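PDB 3NYI: fat acid-binding protein from Eubacterium ventriosum, which holds a stearic acid molecule in this crystal and, as a member of the DegV family, probably binds fatty acids. Local coordinates for residues S161-F166 with I198-D203; F90-L95 with K125-T130; F236-G241 with L287-K292; F165-S170 with Y283-G288. All blocks are in the same frame, centred on the assembly; numbering follows the deposited sequence.

Contact 1. Residues S161-F166 with I198-D203; sequences SARIFF and IMKDGD. With STE (stearic acid), chain C.
Arg-163 and Lys-200 lie side by side at the solvent end of two antiparallel strands, their chains pointing the same way. The arginine chain bends at chi2 (-67°), which sets CD 3.4 Å from Lys-200 CB, and one face of its guanidinium rests on the lysine chain, with Lys-200 CD offset toward the rim. Ala-162 O lies in the guanidinium plane and takes a bond from Arg-163 NH1 (2.9 Å), the donor standing above the carbonyl plane; NH1 also bonds to Ala-160 O, and the two bonds limit how far the group can turn. An alanine here would remove the NH1 donor shared by these two carbonyls and would probably leave Ala-160 O in want of a partner and the flank of the Lys-200 chain uncovered. A water that accepts from Asp-201 N also lies within bonding distance of Ala-162 O, between the helix exit and the type I' turn of 200-203. Ile-164 and Met-199 form a hydrogen-bonded pair: Ile-164 N reaches Met-199 O at 3.2 Å and Met-199 N reaches Ile-164 O at 2.9 Å. Met-199, a selenomethionine, has CG anti to the backbone N (chi1 -178°) and an extended chain; Ile-164 CD1 meets its SE at 3.6 Å. On the other face, Phe-165 CD1 lies 3.9 Å from Ile-198 CG1, the ring approached obliquely. Stearic acid touches the Ile-164 face, where Ile-164 CG2 is 3.8 Å from its C17. Helix 128-143 packs on Ile-164, whereas helix 213-231 packs on Phe-165 and Ile-198; strand 163-167 thus runs between strands 194-200 and 285-291, with a helix against each face.

Contact 2. Residues F90-L95 with K125-T130; sequences FTITTL and KQNTVT. With STE (stearic acid), chain C.
Ile-92 and Asn-127 lie side by side and point the same way, the isoleucine's methyl end against the amide's oxygen end. Ile-92 CD1 is 3.4 Å from Asn-127 OD1, and Ile-92 CG1 also meets Gln-126 O, at 3.5 Å. The asparagine CG stands anti to its backbone N (chi1 -177°), and beyond it the amide turns ND2 to the ligand: Asn-127 ND2 is 3.3 Å from C12 of stearic acid, a contact with the alkyl chain, while its hydrogen bond goes to Ser-276 OG. An alanine here would take away the amide, probably leaving Ser-276 OG without this partner and a gap beside Ile-92 CD1 and C12 of the lipid. Next to this pair the two backbones are joined by one bond, Thr-93 N to Gln-126 O (2.9 Å, N-H...O angle 159°). Thr-93 CB packs 3.7 Å from Lys-125 C, and its OG1 accepts from Leu-95 N (3.1 Å), an ST turn that shapes the loop after the strand; the same hydroxyl bonds to Gly-202 O. Further along, Thr-128 CG2 lies 3.7 Å from C14 of the ligand, and Val-129 CG1 lies 3.9 Å from C18. The contact therefore joins the loop leaving strand 87-91 to the start of helix 128-143, with Ile-92 also touching helix 99-113, and with Thr-128 and Val-129 resting on Ile-164 of strand 163-167.

Contact 3. Residues F236-G241 with L287-K292; sequences FIVSVG and LGVIRK. With STE (stearic acid), chain C.
Two neighbouring antiparallel strands of the six-stranded mixed sheet, 236-242 and 285-291, meet here, their short axes 4.5 Å apart and 161° between directions. Two hydrogen-bonded pairs give the register: Ile-237 with Ile-290, where Ile-237 N to Ile-290 O measures 2.8 Å, and Ser-239 with Gly-288, where Gly-288 N to Ser-239 O is also 2.8 Å. The return bonds, Ile-290 N to Ile-237 O and Ser-239 N to Gly-288 O, complete both. On one face Val-238 is flanked by two side chains pointing the same way as its own: its CG1 meets Leu-287 CD1 at 3.8 Å, and its CG2 meets Val-289 CG1 at 3.9 Å. On the other face Ile-237 CB approaches Ile-290 CG2, and the Ile-237 chain is crossed at about a right angle by Lys-292, whose CG lies 3.9 Å from Ile-237 CG1. At the outer end Arg-291 folds over Phe-236. A bend at chi2 (-71°) brings CD over the ring in a CH-pi contact, Arg-291 CD 3.7 Å from the Phe-236 ring centroid, over the face but offset toward the rim. The charged ends lead on to other partners, Arg-291 NE to Thr-295 OG1 and Lys-292 NZ to Asp-234 O. At the inner end Gly-241 CA is 3.8 Å from C18 of stearic acid. The chemistry is thus graded: a buried backbone ladder lined mostly with apolar groups, polar side-chain ends bonded to other residues at one end, and at the other a glycine whose missing side chain leaves room for the lipid's terminal methyl.

Contact 4. Residues F165-S170 with Y283-G288; sequences FFTVGS and YPIGLG. With STE (stearic acid), chain C.
Phe-165 and Leu-287 begin a backbone ladder of four hydrogen bonds, continued by Thr-167 and Ile-285. Phe-165 N to Leu-287 O is 2.8 Å and nearly straight at 171°; Leu-287 N returns to Phe-165 O, while Thr-167 N to Ile-285 O (3.0 Å) and Ile-285 N to Thr-167 O close the second pair. Thr-167 OG1, anti to its backbone N (chi1 -167°), bonds to Pro-195 O on the adjoining strand. Beyond the strands one water accepts from both Gly-169 N and Tyr-283 N and bridges the two segments. Among apolar contacts, Thr-167 and Ile-285 lie side by side, their CG2 methyls 3.7 Å apart (Thr-167 CG2 to Ile-285 CG2). Val-168 CG1 packs on Pro-284 CB at 4.2 Å. The close pair is Phe-166 with Gly-286, CA to CA 3.9 Å: a side chain on this glycine would clash with Phe-165 O and Phe-166 CB. Ligand contacts gather on the same face. The Phe-166 ring lies flat against the alkyl chain, with C14 of stearic acid 3.5 Å above its plane and over its centre, and Gly-286 C is 3.4 Å from C18, the terminal methyl. An aromatic face against the chain and a bare glycine backbone at its tip place the methyl end of the lipid against a central antiparallel strand pair of the sheet, consistent with lipid binding in the DegV family.

Overall arrangement
From the N terminus, contact 2 closes first, bringing the loop after strand 87-91 to the start of helix 128-143. It ends before contact 1 opens, so these two loops follow in series. Contacts 1 and 4 both start from strand 163-167: contact 1 closes a short loop onto 194-200, and contact 4 a long one onto 285-291, so the shorter closes well before the longer. Contact 3 opens within the span of contact 4 and closes on the same last strand, sharing Leu-287 and Gly-288 with it. Contacts 1, 4 and 3 thus join four adjacent strands of one sheet, while contact 2 lies at the end of strand 87-91 of the other sheet and reaches across through Thr-93 to Gly-202. All four touch the stearic acid.

Contact 1. Residues S161-F166 with I198-D203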
# COMPACT_ATOMS: atom_id res chain seq x y z
N SER A 161 10.51 -0.72 9.90
CA SER A 161 10.76 0.72 9.89
C SER A 161 9.66 1.47 9.15
O SER A 161 9.51 2.68 9.34
CB SER A 161 12.10 1.04 9.23
OG SER A 161 11.98 0.98 7.80
N ALA A 162 8.89 0.77 8.32
CA ALA A 162 7.88 1.43 7.51
C ALA A 162 6.76 2.03 8.34
O ALA A 162 6.30 1.41 9.32
CB ALA A 162 7.29 0.43 6.43
N ARG A 163 6.28 3.21 7.95
CA ARG A 163 5.11 3.81 8.60
C ARG A 163 4.24 4.51 7.56
O ARG A 163 4.76 5.13 6.64
CB ARG A 163 5.51 4.89 9.60
CG ARG A 163 6.30 4.44 10.83
CD ARG A 163 5.43 3.56 11.73
NE ARG A 163 6.14 3.26 12.97
CZ ARG A 163 7.02 2.28 13.11
NH1 ARG A 163 7.30 1.48 12.08
NH2 ARG A 163 7.62 2.09 14.28
N ILE A 164 2.92 4.46 7.75
CA ILE A 164 2.06 5.40 7.06
C ILE A 164 1.43 6.31 8.10
O ILE A 164 0.96 5.83 9.14
CB ILE A 164 0.88 4.73 6.29
CG1 ILE A 164 1.37 3.60 5.39
CG2 ILE A 164 0.15 5.79 5.46
CD1 ILE A 164 0.22 2.88 4.61
N PHE A 165 1.42 7.60 7.82
CA PHE A 165 0.74 8.57 8.66
C PHE A 165 -0.32 9.24 7.80
O PHE A 165 -0.00 9.82 6.77
CB PHE A 165 1.75 9.62 9.15
CG PHE A 165 2.90 9.04 9.91
CD1 PHE A 165 2.72 8.63 11.23
CD2 PHE A 165 4.14 8.86 9.32
CE1 PHE A 165 3.78 8.07 11.95
CE2 PHE A 165 5.20 8.31 10.03
CZ PHE A 165 5.01 7.91 11.35
N PHE A 166 -1.58 9.15 8.20
CA PHE A 166 -2.63 9.62 7.30
C PHE A 166 -3.92 9.97 8.00
O PHE A 166 -4.09 9.70 9.19
CB PHE A 166 -2.88 8.61 6.18
CG PHE A 166 -3.50 7.30 6.62
CD1 PHE A 166 -4.83 7.01 6.30
CD2 PHE A 166 -2.76 6.35 7.31
CE1 PHE A 166 -5.42 5.79 6.67
CE2 PHE A 166 -3.34 5.12 7.69
CZ PHE A 166 -4.67 4.84 7.35
N ILE A 198 -2.07 5.67 12.10
CA ILE A 198 -0.72 5.22 11.85
C ILE A 198 -0.76 3.77 11.45
O ILE A 198 -1.35 2.96 12.15
CB ILE A 198 0.17 5.33 13.12
CG1 ILE A 198 0.22 6.77 13.63
CG2 ILE A 198 1.57 4.79 12.82
CD1 ILE A 198 0.97 6.94 14.95
N MSE A 199 -0.11 3.43 10.34
CA MSE A 199 0.08 2.03 9.99
C MSE A 199 1.48 1.60 10.37
O MSE A 199 2.47 2.19 9.93
CB MSE A 199 -0.15 1.75 8.50
CG MSE A 199 0.02 0.28 8.18
SE MSE A 199 -0.43 -0.22 6.34
CE MSE A 199 -0.40 -2.17 6.64
N LYS A 200 1.57 0.56 11.20
CA LYS A 200 2.87 0.04 11.56
C LYS A 200 2.72 -1.39 11.98
O LYS A 200 1.66 -1.79 12.50
CB LYS A 200 3.51 0.87 12.68
CG LYS A 200 3.02 0.53 14.08
CD LYS A 200 3.83 1.34 15.12
CE LYS A 200 3.40 1.03 16.55
NZ LYS A 200 4.20 1.80 17.57
N ASP A 201 3.76 -2.17 11.74
CA ASP A 201 3.76 -3.56 12.16
C ASP A 201 2.59 -4.33 11.53
O ASP A 201 2.05 -5.26 12.14
CB ASP A 201 3.63 -3.63 13.68
CG ASP A 201 4.64 -4.56 14.29
OD1 ASP A 201 4.26 -5.70 14.63
OD2 ASP A 201 5.81 -4.14 14.43
N GLY A 202 2.18 -3.93 10.33
CA GLY A 202 1.16 -4.68 9.60
C GLY A 202 -0.30 -4.33 9.83
O GLY A 202 -1.20 -4.94 9.22
N ASP A 203 -0.55 -3.33 10.68
CA ASP A 203 -1.92 -2.98 11.03
C ASP A 203 -2.07 -1.47 11.28
O ASP A 203 -1.07 -0.74 11.31
CB ASP A 203 -2.33 -3.77 12.28
CG ASP A 203 -3.84 -4.00 12.39
OD1 ASP A 203 -4.62 -3.35 11.66
OD2 ASP A 203 -4.24 -4.86 13.21
C1 STE C . -9.57 -7.83 0.24
O1 STE C . -9.01 -8.86 0.50
O2 STE C . -10.75 -7.83 0.10
C2 STE C . -8.78 -6.50 0.34
C3 STE C . -9.05 -5.81 1.70
C4 STE C . -8.35 -4.42 1.73
C5 STE C . -8.39 -3.81 3.15
C6 STE C . -7.74 -2.41 3.14
C7 STE C . -7.85 -1.73 4.52
C8 STE C . -7.04 -0.41 4.49
C9 STE C . -7.13 0.34 5.83
C10 STE C . -6.38 1.70 5.70
C11 STE C . -4.88 1.43 5.77
C12 STE C . -4.04 2.07 4.64
C13 STE C . -4.67 3.30 3.98
C14 STE C . -3.55 4.37 3.89
C15 STE C . -3.93 5.50 2.90
C16 STE C . -2.97 6.70 3.12
C17 STE C . -1.70 6.51 2.27
C18 STE C . -0.81 7.78 2.34
O HOH W 1 5.79 -1.18 9.97

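Contact 2. Residues F90-L95 with K125-T130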
# COMPACT_ATOMS: atom_id res chain seq x y z
N PHE A 90 5.17 -9.76 -3.66
CA PHE A 90 4.75 -9.01 -2.46
C PHE A 90 3.23 -8.86 -2.39
O PHE A 90 2.58 -8.62 -3.40
CB PHE A 90 5.34 -7.60 -2.47
CG PHE A 90 6.83 -7.56 -2.40
CD1 PHE A 90 7.47 -7.35 -1.19
CD2 PHE A 90 7.60 -7.72 -3.55
CE1 PHE A 90 8.85 -7.31 -1.11
CE2 PHE A 90 8.98 -7.68 -3.49
CZ PHE A 90 9.61 -7.48 -2.26
N THR A 91 2.68 -8.98 -1.19
CA THR A 91 1.24 -8.81 -1.04
C THR A 91 0.97 -7.81 0.06
O THR A 91 1.85 -7.51 0.89
CB THR A 91 0.52 -10.12 -0.65
OG1 THR A 91 0.88 -10.49 0.69
CG2 THR A 91 0.91 -11.24 -1.58
N ILE A 92 -0.25 -7.30 0.06
CA ILE A 92 -0.73 -6.46 1.15
C ILE A 92 -0.62 -7.25 2.47
O ILE A 92 -0.63 -8.49 2.46
CB ILE A 92 -2.20 -6.04 0.86
CG1 ILE A 92 -2.66 -4.90 1.79
CG2 ILE A 92 -3.14 -7.28 0.97
CD1 ILE A 92 -4.08 -4.35 1.44
N THR A 93 -0.52 -6.54 3.59
CA THR A 93 -0.48 -7.18 4.91
C THR A 93 -1.55 -8.25 5.11
O THR A 93 -2.71 -8.06 4.76
CB THR A 93 -0.59 -6.16 6.07
OG1 THR A 93 -0.69 -6.86 7.31
CG2 THR A 93 -1.81 -5.27 5.89
N THR A 94 -1.16 -9.39 5.68
CA THR A 94 -2.09 -10.49 5.92
C THR A 94 -3.17 -10.09 6.90
O THR A 94 -4.19 -10.75 6.99
CB THR A 94 -1.38 -11.71 6.54
OG1 THR A 94 -0.57 -11.28 7.63
CG2 THR A 94 -0.52 -12.39 5.52
N LEU A 95 -2.92 -9.03 7.67
CA LEU A 95 -3.93 -8.55 8.62
C LEU A 95 -5.10 -7.82 7.96
O LEU A 95 -6.11 -7.59 8.61
CB LEU A 95 -3.29 -7.69 9.73
CG LEU A 95 -2.26 -8.45 10.58
CD1 LEU A 95 -1.56 -7.53 11.61
CD2 LEU A 95 -2.93 -9.62 11.28
N LYS A 125 3.56 -6.77 5.00
CA LYS A 125 3.10 -6.10 6.22
C LYS A 125 2.77 -4.64 5.98
O LYS A 125 2.62 -3.87 6.93
CB LYS A 125 4.14 -6.23 7.37
CG LYS A 125 4.57 -7.67 7.63
CD LYS A 125 5.43 -7.81 8.88
CE LYS A 125 4.62 -7.55 10.14
NZ LYS A 125 5.41 -7.82 11.39
N GLN A 126 2.63 -4.25 4.72
CA GLN A 126 2.32 -2.87 4.37
C GLN A 126 1.05 -2.78 3.52
O GLN A 126 0.31 -3.76 3.33
CB GLN A 126 3.47 -2.28 3.54
CG GLN A 126 4.87 -2.64 4.04
CD GLN A 126 5.14 -2.21 5.50
OE1 GLN A 126 4.64 -1.19 5.96
NE2 GLN A 126 5.94 -3.01 6.21
N ASN A 127 0.81 -1.59 2.99
CA ASN A 127 -0.29 -1.35 2.05
C ASN A 127 0.06 -0.07 1.31
O ASN A 127 0.87 0.74 1.80
CB ASN A 127 -1.61 -1.16 2.82
CG ASN A 127 -2.81 -0.97 1.92
OD1 ASN A 127 -2.78 -1.33 0.73
ND2 ASN A 127 -3.87 -0.37 2.47
N THR A 128 -0.55 0.11 0.14
CA THR A 128 -0.40 1.34 -0.63
C THR A 128 1.03 1.92 -0.53
O THR A 128 2.00 1.22 -0.86
CB THR A 128 -1.57 2.37 -0.35
OG1 THR A 128 -1.40 3.55 -1.15
CG2 THR A 128 -1.70 2.73 1.16
N VAL A 129 1.17 3.18 -0.10
CA VAL A 129 2.48 3.85 -0.15
C VAL A 129 3.65 3.03 0.47
O VAL A 129 4.75 3.02 -0.10
CB VAL A 129 2.43 5.31 0.41
CG1 VAL A 129 2.13 5.32 1.92
CG2 VAL A 129 3.74 6.10 0.10
N THR A 130 3.44 2.37 1.60
CA THR A 130 4.55 1.65 2.23
C THR A 130 4.79 0.32 1.54
O THR A 130 5.87 -0.20 1.60
CB THR A 130 4.38 1.41 3.75
OG1 THR A 130 3.03 1.08 4.05
CG2 THR A 130 4.81 2.67 4.58
C1 STE C . -9.57 -7.83 0.24
O1 STE C . -9.01 -8.86 0.50
O2 STE C . -10.75 -7.83 0.10
C2 STE C . -8.78 -6.50 0.34
C3 STE C . -9.05 -5.81 1.70
C4 STE C . -8.35 -4.42 1.73
C5 STE C . -8.39 -3.81 3.15
C6 STE C . -7.74 -2.41 3.14
C7 STE C . -7.85 -1.73 4.52
C8 STE C . -7.04 -0.41 4.49
C9 STE C . -7.13 0.34 5.83
C10 STE C . -6.38 1.70 5.70
C11 STE C . -4.88 1.43 5.77
C12 STE C . -4.04 2.07 4.64
C13 STE C . -4.67 3.30 3.98
C14 STE C . -3.55 4.37 3.89
C15 STE C . -3.93 5.50 2.90
C16 STE C . -2.97 6.70 3.12
C17 STE C . -1.70 6.51 2.27
C18 STE C . -0.81 7.78 2.34

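Contact 3. Residues F236-G241 with L287-K292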
# COMPACT_ATOMS: atom_id res chain seq x y z
N PHE A 236 15.77 7.97 6.00
CA PHE A 236 14.47 7.51 5.46
C PHE A 236 14.14 8.05 4.07
O PHE A 236 14.57 9.14 3.69
CB PHE A 236 13.32 7.92 6.40
CG PHE A 236 13.26 7.10 7.65
CD1 PHE A 236 12.34 6.07 7.77
CD2 PHE A 236 14.14 7.35 8.70
CE1 PHE A 236 12.29 5.29 8.93
CE2 PHE A 236 14.08 6.58 9.87
CZ PHE A 236 13.18 5.55 9.97
N ILE A 237 13.39 7.25 3.31
CA ILE A 237 12.73 7.68 2.08
C ILE A 237 11.32 8.14 2.44
O ILE A 237 10.66 7.51 3.26
CB ILE A 237 12.60 6.49 1.11
CG1 ILE A 237 13.98 6.01 0.67
CG2 ILE A 237 11.73 6.86 -0.10
CD1 ILE A 237 14.81 7.08 -0.04
N VAL A 238 10.84 9.22 1.85
CA VAL A 238 9.50 9.72 2.17
C VAL A 238 8.68 9.93 0.89
O VAL A 238 9.17 10.52 -0.08
CB VAL A 238 9.58 11.03 2.97
CG1 VAL A 238 8.21 11.49 3.38
CG2 VAL A 238 10.48 10.85 4.19
N SER A 239 7.46 9.40 0.86
CA SER A 239 6.56 9.61 -0.29
C SER A 239 5.15 9.91 0.19
O SER A 239 4.80 9.61 1.34
CB SER A 239 6.52 8.39 -1.22
OG SER A 239 7.78 8.18 -1.84
N VAL A 240 4.34 10.49 -0.69
CA VAL A 240 2.98 10.91 -0.34
C VAL A 240 1.93 10.09 -1.11
O VAL A 240 2.16 9.68 -2.25
CB VAL A 240 2.77 12.43 -0.62
CG1 VAL A 240 1.30 12.78 -0.71
CG2 VAL A 240 3.46 13.29 0.46
N GLY A 241 0.78 9.86 -0.47
CA GLY A 241 -0.39 9.28 -1.13
C GLY A 241 -1.59 10.22 -1.04
O GLY A 241 -1.82 10.85 0.00
N LEU A 287 1.31 10.29 4.23
CA LEU A 287 2.66 10.04 3.76
C LEU A 287 3.14 8.72 4.32
O LEU A 287 2.67 8.27 5.37
CB LEU A 287 3.61 11.18 4.16
CG LEU A 287 3.91 11.36 5.64
CD1 LEU A 287 5.30 11.95 5.84
CD2 LEU A 287 2.86 12.24 6.30
N GLY A 288 4.06 8.09 3.59
CA GLY A 288 4.70 6.87 4.03
C GLY A 288 6.20 7.08 4.10
O GLY A 288 6.77 7.91 3.37
N VAL A 289 6.85 6.35 4.99
CA VAL A 289 8.30 6.44 5.11
C VAL A 289 8.86 5.05 5.26
O VAL A 289 8.16 4.13 5.71
CB VAL A 289 8.74 7.31 6.32
CG1 VAL A 289 8.00 8.63 6.31
CG2 VAL A 289 8.51 6.55 7.64
N ILE A 290 10.11 4.87 4.89
CA ILE A 290 10.79 3.60 5.10
C ILE A 290 12.28 3.87 5.18
O ILE A 290 12.76 4.85 4.60
CB ILE A 290 10.48 2.59 3.96
CG1 ILE A 290 10.81 1.15 4.40
CG2 ILE A 290 11.26 2.95 2.71
CD1 ILE A 290 10.24 0.04 3.44
N ARG A 291 13.01 3.00 5.88
CA ARG A 291 14.45 3.17 6.01
C ARG A 291 15.12 2.90 4.67
O ARG A 291 14.67 2.04 3.91
CB ARG A 291 15.04 2.19 7.04
CG ARG A 291 14.97 2.64 8.48
CD ARG A 291 15.92 3.79 8.73
NE ARG A 291 17.32 3.36 8.66
CZ ARG A 291 18.04 2.98 9.71
NH1 ARG A 291 17.51 2.96 10.92
NH2 ARG A 291 19.30 2.62 9.53
N LYS A 292 16.18 3.64 4.36
CA LYS A 292 17.00 3.31 3.20
C LYS A 292 17.82 2.07 3.52
O LYS A 292 18.55 2.05 4.52
CB LYS A 292 17.95 4.46 2.84
CG LYS A 292 17.30 5.80 2.66
CD LYS A 292 18.37 6.89 2.86
CE LYS A 292 17.92 8.25 2.38
NZ LYS A 292 19.05 9.22 2.45
C1 STE C . -9.57 -7.83 0.24
O1 STE C . -9.01 -8.86 0.50
O2 STE C . -10.75 -7.83 0.10
C2 STE C . -8.78 -6.50 0.34
C3 STE C . -9.05 -5.81 1.70
C4 STE C . -8.35 -4.42 1.73
C5 STE C . -8.39 -3.81 3.15
C6 STE C . -7.74 -2.41 3.14
C7 STE C . -7.85 -1.73 4.52
C8 STE C . -7.04 -0.41 4.49
C9 STE C . -7.13 0.34 5.83
C10 STE C . -6.38 1.70 5.70
C11 STE C . -4.88 1.43 5.77
C12 STE C . -4.04 2.07 4.64
C13 STE C . -4.67 3.30 3.98
C14 STE C . -3.55 4.37 3.89
C15 STE C . -3.93 5.50 2.90
C16 STE C . -2.97 6.70 3.12
C17 STE C . -1.70 6.51 2.27
C18 STE C . -0.81 7.78 2.34

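Contact 4. Residues F165-S170 with Y283-G288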
# COMPACT_ATOMS: atom_id res chain seq x y z
N PHE A 165 1.42 7.60 7.82
CA PHE A 165 0.74 8.57 8.66
C PHE A 165 -0.32 9.24 7.80
O PHE A 165 -0.00 9.82 6.77
CB PHE A 165 1.75 9.62 9.15
CG PHE A 165 2.90 9.04 9.91
CD1 PHE A 165 2.72 8.63 11.23
CD2 PHE A 165 4.14 8.86 9.32
CE1 PHE A 165 3.78 8.07 11.95
CE2 PHE A 165 5.20 8.31 10.03
CZ PHE A 165 5.01 7.91 11.35
N PHE A 166 -1.58 9.15 8.20
CA PHE A 166 -2.63 9.62 7.30
C PHE A 166 -3.92 9.97 8.00
O PHE A 166 -4.09 9.70 9.19
CB PHE A 166 -2.88 8.61 6.18
CG PHE A 166 -3.50 7.30 6.62
CD1 PHE A 166 -4.83 7.01 6.30
CD2 PHE A 166 -2.76 6.35 7.31
CE1 PHE A 166 -5.42 5.79 6.67
CE2 PHE A 166 -3.34 5.12 7.69
CZ PHE A 166 -4.67 4.84 7.35
N THR A 167 -4.82 10.58 7.23
CA THR A 167 -6.16 10.84 7.72
C THR A 167 -7.18 10.48 6.64
O THR A 167 -6.81 10.22 5.49
CB THR A 167 -6.30 12.31 8.19
OG1 THR A 167 -7.52 12.45 8.94
CG2 THR A 167 -6.29 13.28 7.00
N VAL A 168 -8.45 10.43 7.01
CA VAL A 168 -9.52 10.08 6.08
C VAL A 168 -10.72 11.00 6.31
O VAL A 168 -10.71 11.79 7.25
CB VAL A 168 -9.94 8.62 6.26
CG1 VAL A 168 -8.77 7.69 5.89
CG2 VAL A 168 -10.40 8.37 7.71
N GLY A 169 -11.75 10.91 5.47
CA GLY A 169 -12.87 11.83 5.57
C GLY A 169 -13.93 11.47 6.60
O GLY A 169 -14.73 12.31 7.00
N SER A 170 -13.93 10.21 7.04
CA SER A 170 -14.94 9.71 7.97
C SER A 170 -14.51 8.32 8.39
O SER A 170 -13.57 7.76 7.83
CB SER A 170 -16.31 9.62 7.28
OG SER A 170 -16.31 8.61 6.28
N TYR A 283 -11.47 10.14 0.46
CA TYR A 283 -10.63 11.27 0.89
C TYR A 283 -9.42 10.96 1.79
O TYR A 283 -9.12 11.73 2.70
CB TYR A 283 -11.50 12.34 1.55
CG TYR A 283 -12.69 12.70 0.69
CD1 TYR A 283 -12.51 13.30 -0.55
CD2 TYR A 283 -13.98 12.41 1.11
CE1 TYR A 283 -13.60 13.61 -1.35
CE2 TYR A 283 -15.07 12.72 0.31
CZ TYR A 283 -14.87 13.32 -0.91
OH TYR A 283 -15.96 13.63 -1.70
N PRO A 284 -8.69 9.86 1.52
CA PRO A 284 -7.50 9.63 2.34
C PRO A 284 -6.35 10.53 1.88
O PRO A 284 -6.28 10.87 0.70
CB PRO A 284 -7.13 8.18 2.02
CG PRO A 284 -7.74 7.90 0.65
CD PRO A 284 -8.73 8.99 0.33
N ILE A 285 -5.47 10.92 2.80
CA ILE A 285 -4.29 11.68 2.42
C ILE A 285 -3.23 11.50 3.49
O ILE A 285 -3.53 11.44 4.67
CB ILE A 285 -4.61 13.18 2.21
CG1 ILE A 285 -3.37 13.92 1.70
CG2 ILE A 285 -5.16 13.80 3.49
CD1 ILE A 285 -3.70 15.24 1.01
N GLY A 286 -1.98 11.35 3.08
CA GLY A 286 -0.95 11.05 4.06
C GLY A 286 0.39 10.81 3.43
O GLY A 286 0.60 11.11 2.25
N LEU A 287 1.31 10.29 4.23
CA LEU A 287 2.66 10.04 3.76
C LEU A 287 3.14 8.72 4.32
O LEU A 287 2.67 8.27 5.37
CB LEU A 287 3.61 11.18 4.16
CG LEU A 287 3.91 11.36 5.64
CD1 LEU A 287 5.30 11.95 5.84
CD2 LEU A 287 2.86 12.24 6.30
N GLY A 288 4.06 8.09 3.59
CA GLY A 288 4.70 6.87 4.03
C GLY A 288 6.20 7.08 4.10
O GLY A 288 6.77 7.91 3.37
C1 STE C . -9.57 -7.83 0.24
O1 STE C . -9.01 -8.86 0.50
O2 STE C . -10.75 -7.83 0.10
C2 STE C . -8.78 -6.50 0.34
C3 STE C . -9.05 -5.81 1.70
C4 STE C . -8.35 -4.42 1.73
C5 STE C . -8.39 -3.81 3.15
C6 STE C . -7.74 -2.41 3.14
C7 STE C . -7.85 -1.73 4.52
C8 STE C . -7.04 -0.41 4.49
C9 STE C . -7.13 0.34 5.83
C10 STE C . -6.38 1.70 5.70
C11 STE C . -4.88 1.43 5.77
C12 STE C . -4.04 2.07 4.64
C13 STE C . -4.67 3.30 3.98
C14 STE C . -3.55 4.37 3.89
C15 STE C . -3.93 5.50 2.90
C16 STE C . -2.97 6.70 3.12
C17 STE C . -1.70 6.51 2.27
C18 STE C . -0.81 7.78 2.34
O HOH W 2 -12.32 9.24 3.16